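Local atomic coordinates of methyl-coenzyme M reductase gamma subunit (Methermicoccus shengliensis DSM 18856, PDB entry 7NKG), a protein that is the gamma subunit of methyl-coenzyme M reductase, the factor 430 enzyme that forms methane and a mixed disulfide from methyl-coenzyme M and coenzyme B. Residues W88-M92 with Y93-A97; V124-E128 with R129-V133; R176-G180 with G181-M185. All coordinates share one frame; numbering follows the deposited sequence.

All three contacts are local, but they differ in burial and chemistry. Contacts 1 and 2 are buried and attach to the same antiparallel sheet, through neighbouring strands 83-90 and 122-127; their centres lie about 22 Å apart, on opposite sides of the chain's centre. Both use bridging waters, but contact 1 is a turn held by backbone and serine bonds, contact 2 a strand-to-helix junction where paired glutamates share Arg44. Contact 3, the hairpin 176-185, belongs to a second sheet and is only partly buried, its glycine turn exposed. About 17 Å from contact 1, centre to centre, it combines paired backbone bonds with a salt bridge on one face and apolar packing on the other.

Contact 1: residues W88-M92 with Y93-A97; sequences WTDSM and YNAPA
At the edge of the Tyr93 ring, near its plane, sits the hydroxyl of Ser91, with OG 3.5 Å from Tyr93 CD2; the carbonyl carbon of Met92 comes to the same ring obliquely. The other flat group, the Asp90 carboxylate, meets the methyl of Ala97, whose CB is 3.6 Å from Asp90 OD1 and nearly as close to CG and OD2. The first torsion of Ser91 (chi1 -174°) swings OG away from its own nitrogen to the amide two residues on, where it accepts an ST-turn hydrogen bond from Tyr93 N at 3.1 Å, nearly straight at 164°. Ser91 O is gripped twice: Ala95 N donates to it at 3.2 Å from 38° above the carbonyl plane, and one water donates to both Ser91 O, at 2.9 Å, and Ala97 O. Tyr93 centres an inverse gamma turn, closed by a weak bond from Asn94 N to Met92 O. A second water joins Asp90 OD1 to Ala97 N, while OD1 also forms a salt bridge with Arg102. The turn follows the end of strand 83-90 and leads towards helix 99-109, with Ser91 and Tyr93 packed on Leu163 of strand 163-164 and Asp90 on Ala149 of strand 149-151.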
ATOM      1  N   TRP C  88      -4.404 -38.446 -12.421  1.00 17.36           N
ATOM      2  CA  TRP C  88      -3.357 -39.424 -12.689  1.00 18.42           C
ATOM      3  C   TRP C  88      -1.958 -38.875 -12.434  1.00 18.37           C
ATOM      4  O   TRP C  88      -1.694 -37.712 -12.729  1.00 18.48           O
ATOM      5  CB  TRP C  88      -3.403 -39.830 -14.169  1.00 18.71           C
ATOM      6  CG  TRP C  88      -4.427 -40.881 -14.471  1.00 19.40           C
ATOM      7  CD1 TRP C  88      -5.660 -40.698 -15.025  1.00 19.96           C
ATOM      8  CD2 TRP C  88      -4.301 -42.285 -14.216  1.00 19.34           C
ATOM      9  NE1 TRP C  88      -6.318 -41.904 -15.117  1.00 20.08           N
ATOM     10  CE2 TRP C  88      -5.500 -42.898 -14.636  1.00 19.78           C
ATOM     11  CE3 TRP C  88      -3.279 -43.089 -13.686  1.00 19.93           C
ATOM     12  CZ2 TRP C  88      -5.706 -44.275 -14.542  1.00 20.73           C
ATOM     13  CZ3 TRP C  88      -3.497 -44.445 -13.564  1.00 20.55           C
ATOM     14  CH2 TRP C  88      -4.696 -45.029 -14.000  1.00 20.68           C
ATOM     15  N   THR C  89      -1.067 -39.734 -11.950  1.00 17.62           N
ATOM     16  CA  THR C  89       0.360 -39.466 -11.808  1.00 18.18           C
ATOM     17  C   THR C  89       1.033 -40.491 -12.710  1.00 18.56           C
ATOM     18  O   THR C  89       0.657 -41.670 -12.686  1.00 18.76           O
ATOM     19  CB  THR C  89       0.819 -39.586 -10.368  1.00 19.00           C
ATOM     20  OG1 THR C  89       0.166 -38.566  -9.606  1.00 19.94           O
ATOM     21  CG2 THR C  89       2.337 -39.442 -10.223  1.00 19.41           C
ATOM     22  N   ASP C  90       2.007 -40.050 -13.520  1.00 18.25           N
ATOM     23  CA  ASP C  90       2.658 -40.935 -14.495  1.00 17.95           C
ATOM     24  C   ASP C  90       4.174 -40.875 -14.358  1.00 17.22           C
ATOM     25  O   ASP C  90       4.746 -39.788 -14.433  1.00 16.86           O
ATOM     26  CB  ASP C  90       2.250 -40.493 -15.906  1.00 18.37           C
ATOM     27  CG  ASP C  90       0.773 -40.700 -16.157  1.00 19.65           C
ATOM     28  OD1 ASP C  90       0.358 -41.865 -16.269  1.00 19.15           O
ATOM     29  OD2 ASP C  90       0.034 -39.690 -16.239  1.00 20.09           O
ATOM     30  N   SER C  91       4.829 -42.036 -14.192  1.00 16.36           N
ATOM     31  CA  SER C  91       6.278 -42.071 -14.058  1.00 15.97           C
ATOM     32  C   SER C  91       6.987 -41.487 -15.264  1.00 15.66           C
ATOM     33  O   SER C  91       6.578 -41.705 -16.406  1.00 15.53           O
ATOM     34  CB  SER C  91       6.775 -43.499 -13.856  1.00 16.65           C
ATOM     35  OG  SER C  91       8.168 -43.524 -13.587  1.00 18.50           O
ATOM     36  N   MET C  92       8.087 -40.789 -15.017  1.00 16.27           N
ATOM     37  CA  MET C  92       8.947 -40.328 -16.100  1.00 16.53           C
ATOM     38  C   MET C  92       9.794 -41.490 -16.697  1.00 16.94           C
ATOM     39  O   MET C  92      10.418 -41.295 -17.742  1.00 16.66           O
ATOM     40  CB  MET C  92       9.824 -39.178 -15.609  1.00 16.96           C
ATOM     41  CG  MET C  92       9.006 -37.908 -15.420  1.00 18.75           C
ATOM     42  SD  MET C  92       9.922 -36.512 -14.808  1.00 18.77           S
ATOM     43  CE  MET C  92      11.012 -36.181 -16.184  1.00 16.70           C
ATOM     44  N   TYR C  93       9.748 -42.702 -16.086  1.00 16.88           N
ATOM     45  CA  TYR C  93      10.434 -43.878 -16.598  1.00 17.48           C
ATOM     46  C   TYR C  93       9.533 -44.582 -17.600  1.00 17.45           C
ATOM     47  O   TYR C  93       9.104 -45.715 -17.409  1.00 17.39           O
ATOM     48  CB  TYR C  93      10.884 -44.777 -15.439  1.00 17.55           C
ATOM     49  CG  TYR C  93      11.973 -44.065 -14.670  1.00 17.51           C
ATOM     50  CD1 TYR C  93      13.222 -43.852 -15.242  1.00 17.62           C
ATOM     51  CD2 TYR C  93      11.686 -43.399 -13.488  1.00 17.38           C
ATOM     52  CE1 TYR C  93      14.161 -43.029 -14.641  1.00 18.14           C
ATOM     53  CE2 TYR C  93      12.635 -42.609 -12.852  1.00 18.20           C
ATOM     54  CZ  TYR C  93      13.879 -42.438 -13.429  1.00 18.61           C
ATOM     55  OH  TYR C  93      14.821 -41.638 -12.843  1.00 19.38           O
ATOM     56  N   ASN C  94       9.251 -43.856 -18.672  1.00 17.53           N
ATOM     57  CA  ASN C  94       8.487 -44.338 -19.819  1.00 17.75           C
ATOM     58  C   ASN C  94       7.094 -44.812 -19.497  1.00 18.60           C
ATOM     59  O   ASN C  94       6.544 -45.649 -20.237  1.00 18.47           O
ATOM     60  CB  ASN C  94       9.255 -45.412 -20.568  1.00 18.17           C
ATOM     61  CG  ASN C  94      10.580 -44.935 -21.061  1.00 20.33           C
ATOM     62  OD1 ASN C  94      10.740 -43.750 -21.381  1.00 19.92           O
ATOM     63  ND2 ASN C  94      11.549 -45.835 -21.155  1.00 19.62           N
ATOM     64  N   ALA C  95       6.387 -44.151 -18.527  1.00 18.99           N
ATOM     65  CA  ALA C  95       4.931 -44.409 -18.400  1.00 19.23           C
ATOM     66  C   ALA C  95       4.315 -43.982 -19.763  1.00 18.95           C
ATOM     67  O   ALA C  95       4.837 -43.023 -20.367  1.00 18.49           O
ATOM     68  CB  ALA C  95       4.300 -43.568 -17.322  1.00 19.69           C
ATOM     69  N   PRO C  96       3.385 -44.748 -20.347  1.00 19.47           N
ATOM     70  CA  PRO C  96       2.868 -44.360 -21.672  1.00 19.87           C
ATOM     71  C   PRO C  96       2.403 -42.901 -21.740  1.00 19.60           C
ATOM     72  O   PRO C  96       2.686 -42.178 -22.706  1.00 19.61           O
ATOM     73  CB  PRO C  96       1.722 -45.329 -21.915  1.00 20.96           C
ATOM     74  CG  PRO C  96       2.030 -46.486 -21.066  1.00 21.28           C
ATOM     75  CD  PRO C  96       2.719 -45.963 -19.843  1.00 19.47           C
ATOM     76  N   ALA C  97       1.750 -42.447 -20.655  1.00 18.82           N
ATOM     77  CA  ALA C  97       1.208 -41.109 -20.612  1.00 18.67           C
ATOM     78  C   ALA C  97       2.163 -40.062 -20.118  1.00 18.19           C
ATOM     79  O   ALA C  97       3.010 -40.327 -19.262  1.00 18.45           O
ATOM     80  CB  ALA C  97      -0.018 -41.090 -19.719  1.00 19.18           C
TER
HETATM   81  O   HOH W   1       0.718 -43.975 -18.129  1.00 19.72           O
HETATM   82  O   HOH W   2       5.326 -39.530 -17.923  1.00 19.44           O

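Contact 2: residues V124-E128 with R129-V133; sequences VEARE and RDVEV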
ATOM      1  N   VAL C 124      -8.738 -34.252 -14.724  1.00 17.88           N
ATOM      2  CA  VAL C 124      -9.859 -33.892 -15.564  1.00 17.27           C
ATOM      3  C   VAL C 124     -11.040 -33.759 -14.624  1.00 17.71           C
ATOM      4  O   VAL C 124     -11.363 -34.716 -13.923  1.00 18.20           O
ATOM      5  CB  VAL C 124     -10.167 -34.876 -16.712  1.00 18.59           C
ATOM      6  CG1 VAL C 124     -11.449 -34.476 -17.444  1.00 19.12           C
ATOM      7  CG2 VAL C 124      -8.998 -34.947 -17.692  1.00 19.16           C
ATOM      8  N   GLU C 125     -11.671 -32.586 -14.595  1.00 17.17           N
ATOM      9  CA  GLU C 125     -12.910 -32.390 -13.854  1.00 17.85           C
ATOM     10  C   GLU C 125     -14.030 -32.329 -14.896  1.00 18.85           C
ATOM     11  O   GLU C 125     -13.863 -31.758 -15.976  1.00 19.45           O
ATOM     12  CB  GLU C 125     -12.907 -31.106 -13.026  1.00 17.98           C
ATOM     13  CG  GLU C 125     -11.882 -31.097 -11.916  1.00 18.66           C
ATOM     14  CD  GLU C 125     -12.104 -29.991 -10.909  1.00 21.53           C
ATOM     15  OE1 GLU C 125     -13.241 -29.852 -10.405  1.00 21.84           O
ATOM     16  OE2 GLU C 125     -11.131 -29.265 -10.612  1.00 23.65           O
ATOM     17  N   ALA C 126     -15.163 -32.936 -14.587  1.00 19.05           N
ATOM     18  CA  ALA C 126     -16.319 -32.928 -15.487  1.00 19.45           C
ATOM     19  C   ALA C 126     -17.557 -33.372 -14.689  1.00 19.60           C
ATOM     20  O   ALA C 126     -17.419 -33.898 -13.578  1.00 19.45           O
ATOM     21  CB  ALA C 126     -16.076 -33.877 -16.688  1.00 19.78           C
ATOM     22  N   ARG C 127     -18.769 -33.242 -15.265  1.00 19.54           N
ATOM     23  CA  ARG C 127     -20.008 -33.766 -14.662  1.00 19.91           C
ATOM     24  C   ARG C 127     -19.780 -35.270 -14.381  1.00 20.17           C
ATOM     25  O   ARG C 127     -19.149 -35.954 -15.208  1.00 19.78           O
ATOM     26  CB  ARG C 127     -21.175 -33.543 -15.622  1.00 21.11           C
ATOM     27  CG  ARG C 127     -21.512 -32.075 -15.832  1.00 22.14           C
ATOM     28  CD  ARG C 127     -22.333 -31.475 -14.708  1.00 21.72           C
ATOM     29  NE  ARG C 127     -22.769 -30.122 -15.050  1.00 22.05           N
ATOM     30  CZ  ARG C 127     -23.664 -29.420 -14.364  1.00 22.83           C
ATOM     31  NH1 ARG C 127     -24.012 -28.202 -14.767  1.00 20.96           N
ATOM     32  NH2 ARG C 127     -24.220 -29.926 -13.264  1.00 21.85           N
ATOM     33  N   GLU C 128     -20.094 -35.727 -13.168  1.00 20.13           N
ATOM     34  CA  GLU C 128     -19.688 -37.053 -12.718  1.00 20.32           C
ATOM     35  C   GLU C 128     -19.809 -38.206 -13.754  1.00 20.97           C
ATOM     36  O   GLU C 128     -18.791 -38.861 -14.011  1.00 21.44           O
ATOM     37  CB  GLU C 128     -20.391 -37.456 -11.432  1.00 21.40           C
ATOM     38  CG  GLU C 128     -19.745 -38.684 -10.809  1.00 22.56           C
ATOM     39  CD  GLU C 128     -20.282 -39.108  -9.462  1.00 26.12           C
ATOM     40  OE1 GLU C 128     -21.215 -38.452  -8.940  1.00 26.62           O
ATOM     41  OE2 GLU C 128     -19.744 -40.098  -8.917  1.00 25.89           O
ATOM     42  N   ARG C 129     -20.998 -38.445 -14.369  1.00 21.27           N
ATOM     43  CA  ARG C 129     -21.092 -39.563 -15.327  1.00 22.08           C
ATOM     44  C   ARG C 129     -20.158 -39.363 -16.526  1.00 22.08           C
ATOM     45  O   ARG C 129     -19.589 -40.345 -16.995  1.00 22.80           O
ATOM     46  CB  ARG C 129     -22.519 -39.865 -15.760  1.00 23.29           C
ATOM     47  CG  ARG C 129     -23.146 -38.888 -16.728  1.00 25.44           C
ATOM     48  CD  ARG C 129     -24.647 -39.134 -16.802  1.00 27.18           C
ATOM     49  NE  ARG C 129     -25.284 -38.830 -15.519  1.00 29.13           N
ATOM     50  CZ  ARG C 129     -26.457 -39.298 -15.102  1.00 30.99           C
ATOM     51  NH1 ARG C 129     -27.175 -40.107 -15.877  1.00 30.65           N
ATOM     52  NH2 ARG C 129     -26.919 -38.972 -13.900  1.00 30.15           N
ATOM     53  N   ASP C 130     -19.936 -38.100 -16.964  1.00 21.07           N
ATOM     54  CA  ASP C 130     -19.008 -37.803 -18.064  1.00 20.68           C
ATOM     55  C   ASP C 130     -17.581 -38.104 -17.633  1.00 20.23           C
ATOM     56  O   ASP C 130     -16.800 -38.630 -18.433  1.00 19.96           O
ATOM     57  CB  ASP C 130     -19.076 -36.332 -18.484  1.00 21.17           C
ATOM     58  CG  ASP C 130     -20.454 -35.792 -18.769  1.00 25.25           C
ATOM     59  OD1 ASP C 130     -21.359 -36.602 -19.111  1.00 25.98           O
ATOM     60  OD2 ASP C 130     -20.635 -34.575 -18.660  1.00 26.78           O
ATOM     61  N   VAL C 131     -17.212 -37.748 -16.389  1.00 19.69           N
ATOM     62  CA  VAL C 131     -15.851 -38.001 -15.912  1.00 20.66           C
ATOM     63  C   VAL C 131     -15.604 -39.520 -15.771  1.00 21.16           C
ATOM     64  O   VAL C 131     -14.459 -39.941 -15.896  1.00 21.24           O
ATOM     65  CB  VAL C 131     -15.466 -37.177 -14.624  1.00 21.32           C
ATOM     66  CG1 VAL C 131     -15.628 -37.989 -13.338  1.00 22.06           C
ATOM     67  CG2 VAL C 131     -14.049 -36.626 -14.720  1.00 21.52           C
ATOM     68  N   GLU C 132     -16.650 -40.335 -15.516  1.00 21.04           N
ATOM     69  CA  GLU C 132     -16.492 -41.787 -15.446  1.00 21.28           C
ATOM     70  C   GLU C 132     -16.274 -42.364 -16.847  1.00 21.97           C
ATOM     71  O   GLU C 132     -15.458 -43.274 -16.998  1.00 22.45           O
ATOM     72  CB  GLU C 132     -17.712 -42.458 -14.808  1.00 22.31           C
ATOM     73  CG  GLU C 132     -17.796 -42.201 -13.315  1.00 24.08           C
ATOM     74  CD  GLU C 132     -18.607 -43.231 -12.573  1.00 28.77           C
ATOM     75  OE1 GLU C 132     -19.524 -43.814 -13.193  1.00 30.68           O
ATOM     76  OE2 GLU C 132     -18.324 -43.460 -11.375  1.00 29.66           O
ATOM     77  N   VAL C 133     -16.942 -41.818 -17.880  1.00 21.84           N
ATOM     78  CA  VAL C 133     -16.723 -42.264 -19.262  1.00 22.78           C
ATOM     79  C   VAL C 133     -15.254 -41.981 -19.640  1.00 22.74           C
ATOM     80  O   VAL C 133     -14.586 -42.859 -20.190  1.00 22.82           O
ATOM     81  CB  VAL C 133     -17.697 -41.590 -20.252  1.00 24.06           C
ATOM     82  CG1 VAL C 133     -17.313 -41.873 -21.708  1.00 24.67           C
ATOM     83  CG2 VAL C 133     -19.132 -42.032 -19.989  1.00 24.67           C
TER
HETATM   84  O   HOH W   3     -19.081 -32.456 -18.054  1.00 21.76           O
HETATM   85  O   HOH W   4     -17.448 -41.349  -9.773  1.00 27.60           O
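Apolar contact comes from Val131 on the helix and Ala126 on the strand, whose CB atoms are 3.9 Å apart. The CG2 branch of Val131 continues along the strand to 3.4 Å from Val124 O and also nears the CG1 methyl of Val124. Strand 124-127 and helix 129-133 run at 133° to each other, so the chain folds back and brings this valine against the strand it has just left.

Backbone bonds make the reversal. Arg127 holds the N-cap position, and its O receives Val131 N at 2.9 Å, nearly along the C=O axis, with Asp130 N adding a weak, bent bond to the same oxygen. The next helical bond, Glu132 N to Glu128 O, measures 3.0 Å.

Between the two segments, water carries the link from Asp130 to the strand end: one water donates to Asp130 OD2 at 2.7 Å and accepts from Arg127 N, one turn earlier. Asp130 lies alongside Arg127, its OD2 3.3 Å from Arg127 CB, yet the guanidinium end leads away to backbone atoms of a neighbouring chain, and Asp130 OD2 also bonds to Thr74.

Like charges form the last group. Glu128 OE2 and Glu132 OE2 approach to 4.4 Å, and one water donates to both. Glu128 extends with CG anti to its backbone N (chi1 -167°), which carries OE2 there. Arg44 NH1 forms salt bridges with the same two oxygens. This shared arginine and water probably offset the repulsion of the paired carboxylates, allowing two acidic groups to lie close together in a buried place.

Contact 3: residues R176-G180 with G181-M185; sequences RRLEG and GTIIM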
ATOM      1  N   ARG C 176      -2.008 -48.644  -4.553  1.00 18.91           N
ATOM      2  CA  ARG C 176      -1.913 -49.785  -5.455  1.00 19.00           C
ATOM      3  C   ARG C 176      -0.501 -50.335  -5.439  1.00 19.37           C
ATOM      4  O   ARG C 176       0.469 -49.609  -5.190  1.00 19.49           O
ATOM      5  CB  ARG C 176      -2.358 -49.398  -6.876  1.00 19.49           C
ATOM      6  CG  ARG C 176      -1.443 -48.361  -7.570  1.00 18.80           C
ATOM      7  CD  ARG C 176      -0.336 -49.037  -8.384  1.00 18.54           C
ATOM      8  NE  ARG C 176       0.581 -48.094  -9.034  1.00 18.86           N
ATOM      9  CZ  ARG C 176       1.566 -47.434  -8.423  1.00 20.40           C
ATOM     10  NH1 ARG C 176       2.359 -46.614  -9.116  1.00 18.58           N
ATOM     11  NH2 ARG C 176       1.781 -47.596  -7.120  1.00 19.48           N
ATOM     12  N   ARG C 177      -0.400 -51.637  -5.632  1.00 19.34           N
ATOM     13  CA  ARG C 177       0.885 -52.311  -5.583  1.00 20.15           C
ATOM     14  C   ARG C 177       0.842 -53.616  -6.354  1.00 22.16           C
ATOM     15  O   ARG C 177      -0.231 -54.133  -6.646  1.00 22.82           O
ATOM     16  CB  ARG C 177       1.299 -52.559  -4.116  1.00 20.24           C
ATOM     17  CG  ARG C 177       0.541 -53.693  -3.415  1.00 21.19           C
ATOM     18  CD  ARG C 177       0.551 -53.543  -1.903  1.00 21.78           C
ATOM     19  NE  ARG C 177      -0.276 -52.408  -1.472  1.00 22.40           N
ATOM     20  CZ  ARG C 177      -1.606 -52.411  -1.378  1.00 24.37           C
ATOM     21  NH1 ARG C 177      -2.252 -51.316  -0.998  1.00 22.45           N
ATOM     22  NH2 ARG C 177      -2.301 -53.516  -1.648  1.00 24.00           N
ATOM     23  N   LEU C 178       2.020 -54.145  -6.671  1.00 22.94           N
ATOM     24  CA  LEU C 178       2.136 -55.402  -7.380  1.00 24.90           C
ATOM     25  C   LEU C 178       2.024 -56.481  -6.316  1.00 27.27           C
ATOM     26  O   LEU C 178       2.876 -56.549  -5.421  1.00 28.05           O
ATOM     27  CB  LEU C 178       3.486 -55.441  -8.123  1.00 25.11           C
ATOM     28  CG  LEU C 178       3.769 -56.643  -8.996  1.00 26.64           C
ATOM     29  CD1 LEU C 178       2.836 -56.690 -10.213  1.00 27.10           C
ATOM     30  CD2 LEU C 178       5.238 -56.624  -9.462  1.00 27.54           C
ATOM     31  N   GLU C 179       0.907 -57.225  -6.343  1.00 27.91           N
ATOM     32  CA  GLU C 179       0.580 -58.289  -5.392  1.00 30.03           C
ATOM     33  C   GLU C 179       0.382 -59.577  -6.142  1.00 31.53           C
ATOM     34  O   GLU C 179      -0.619 -59.711  -6.847  1.00 31.61           O
ATOM     35  CB  GLU C 179      -0.744 -57.994  -4.684  1.00 33.31           C
ATOM     36  CG  GLU C 179      -0.717 -56.817  -3.752  1.00 38.81           C
ATOM     37  CD  GLU C 179      -1.774 -56.874  -2.670  1.00 43.64           C
ATOM     38  OE1 GLU C 179      -2.840 -57.497  -2.894  1.00 46.72           O
ATOM     39  OE2 GLU C 179      -1.523 -56.310  -1.582  1.00 43.10           O
ATOM     40  N   GLY C 180       1.321 -60.500  -6.000  1.00 32.26           N
ATOM     41  CA  GLY C 180       1.235 -61.814  -6.622  1.00 32.93           C
ATOM     42  C   GLY C 180       0.958 -61.817  -8.107  1.00 32.98           C
ATOM     43  O   GLY C 180      -0.007 -62.439  -8.539  1.00 34.04           O
ATOM     44  N   GLY C 181       1.797 -61.132  -8.875  1.00 31.56           N
ATOM     45  CA  GLY C 181       1.730 -61.099 -10.331  1.00 30.42           C
ATOM     46  C   GLY C 181       0.710 -60.173 -10.967  1.00 28.49           C
ATOM     47  O   GLY C 181       0.578 -60.182 -12.191  1.00 29.01           O
ATOM     48  N   THR C 182       0.028 -59.316 -10.180  1.00 25.50           N
ATOM     49  CA  THR C 182      -0.928 -58.358 -10.757  1.00 24.38           C
ATOM     50  C   THR C 182      -0.972 -57.072  -9.935  1.00 22.92           C
ATOM     51  O   THR C 182      -0.598 -57.089  -8.763  1.00 23.28           O
ATOM     52  CB  THR C 182      -2.340 -58.965 -10.854  1.00 24.82           C
ATOM     53  OG1 THR C 182      -3.122 -58.178 -11.765  1.00 25.51           O
ATOM     54  CG2 THR C 182      -3.019 -59.116  -9.471  1.00 25.47           C
ATOM     55  N   ILE C 183      -1.440 -55.967 -10.541  1.00 21.50           N
ATOM     56  CA  ILE C 183      -1.540 -54.710  -9.803  1.00 20.81           C
ATOM     57  C   ILE C 183      -2.882 -54.692  -9.108  1.00 21.32           C
ATOM     58  O   ILE C 183      -3.925 -54.792  -9.765  1.00 21.91           O
ATOM     59  CB  ILE C 183      -1.349 -53.467 -10.696  1.00 20.58           C
ATOM     60  CG1 ILE C 183       0.110 -53.439 -11.254  1.00 21.05           C
ATOM     61  CG2 ILE C 183      -1.715 -52.172  -9.898  1.00 21.04           C
ATOM     62  CD1 ILE C 183       1.241 -52.992 -10.250  1.00 22.59           C
ATOM     63  N   ILE C 184      -2.854 -54.503  -7.789  1.00 20.89           N
ATOM     64  CA  ILE C 184      -4.056 -54.423  -6.978  1.00 21.48           C
ATOM     65  C   ILE C 184      -4.177 -53.014  -6.458  1.00 22.00           C
ATOM     66  O   ILE C 184      -3.239 -52.524  -5.840  1.00 21.82           O
ATOM     67  CB  ILE C 184      -3.968 -55.421  -5.776  1.00 22.82           C
ATOM     68  CG1 ILE C 184      -3.989 -56.897  -6.262  1.00 24.48           C
ATOM     69  CG2 ILE C 184      -5.068 -55.149  -4.719  1.00 23.44           C
ATOM     70  CD1 ILE C 184      -5.216 -57.357  -7.006  1.00 25.87           C
ATOM     71  N   MET C 185      -5.356 -52.405  -6.619  1.00 21.78           N
ATOM     72  CA  MET C 185      -5.675 -51.116  -6.048  1.00 21.60           C
ATOM     73  C   MET C 185      -6.781 -51.387  -5.006  1.00 22.43           C
ATOM     74  O   MET C 185      -7.857 -51.853  -5.368  1.00 22.60           O
ATOM     75  CB  MET C 185      -6.190 -50.160  -7.126  1.00 21.81           C
ATOM     76  CG  MET C 185      -6.394 -48.780  -6.595  1.00 23.05           C
ATOM     77  SD  MET C 185      -6.737 -47.567  -7.872  1.00 23.08           S
ATOM     78  CE  MET C 185      -6.671 -46.082  -6.849  1.00 21.68           C
TER
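Arg177 O accepts Ile184 N at 2.9 Å along an almost straight line (174°), and the CA-H of Ile183 makes a further contact with the same oxygen. The bond belongs to an antiparallel beta hairpin of strands 176-179 and 182-185, in which Arg177 and Ile184 are a hydrogen-bonded pair: Arg177 N returns a bond to Ile184 O at 3.0 Å. A type I' turn from Glu179 to Thr182 reverses the chain, with Glu179 N donating to Thr182 O at 2.9 Å and a weak return bond from Thr182 N to Glu179 O. Gly180 and Gly181 both have positive phi, which favours glycine, and a side chain on Gly181 would run into the carbonyl oxygen of Gly180.

On the face shared with Ile184, the side chain of Glu179 crosses that of the isoleucine at about a right angle. With CG opposite the carbonyl carbon (chi1 -68°) and the chain extended beyond it, OE1 of Glu179 comes to 3.6 Å from Ile184 CG1. The other oxygen takes part in a salt bridge, Arg177 NH2 to Glu179 OE2 at 2.9 Å, the nitrogen standing 69° out of the carboxylate plane. Arg177 has further acidic partners in Asp174 and Asp186. Replacing Glu179 by an alanine would probably uncover part of Ile184 and deprive Arg177 NH2 of this carboxylate.

The opposite face carries Leu178, Ile183, Arg176 and Met185. Here Arg176 runs alongside Ile183, while its guanidinium goes on to the carbonyl oxygens of Met169 and Ala149. Ile183 CG2 meets Arg176 CD at 3.7 Å, while Ile183 CD1 reaches to 3.9 Å from Leu178 CB.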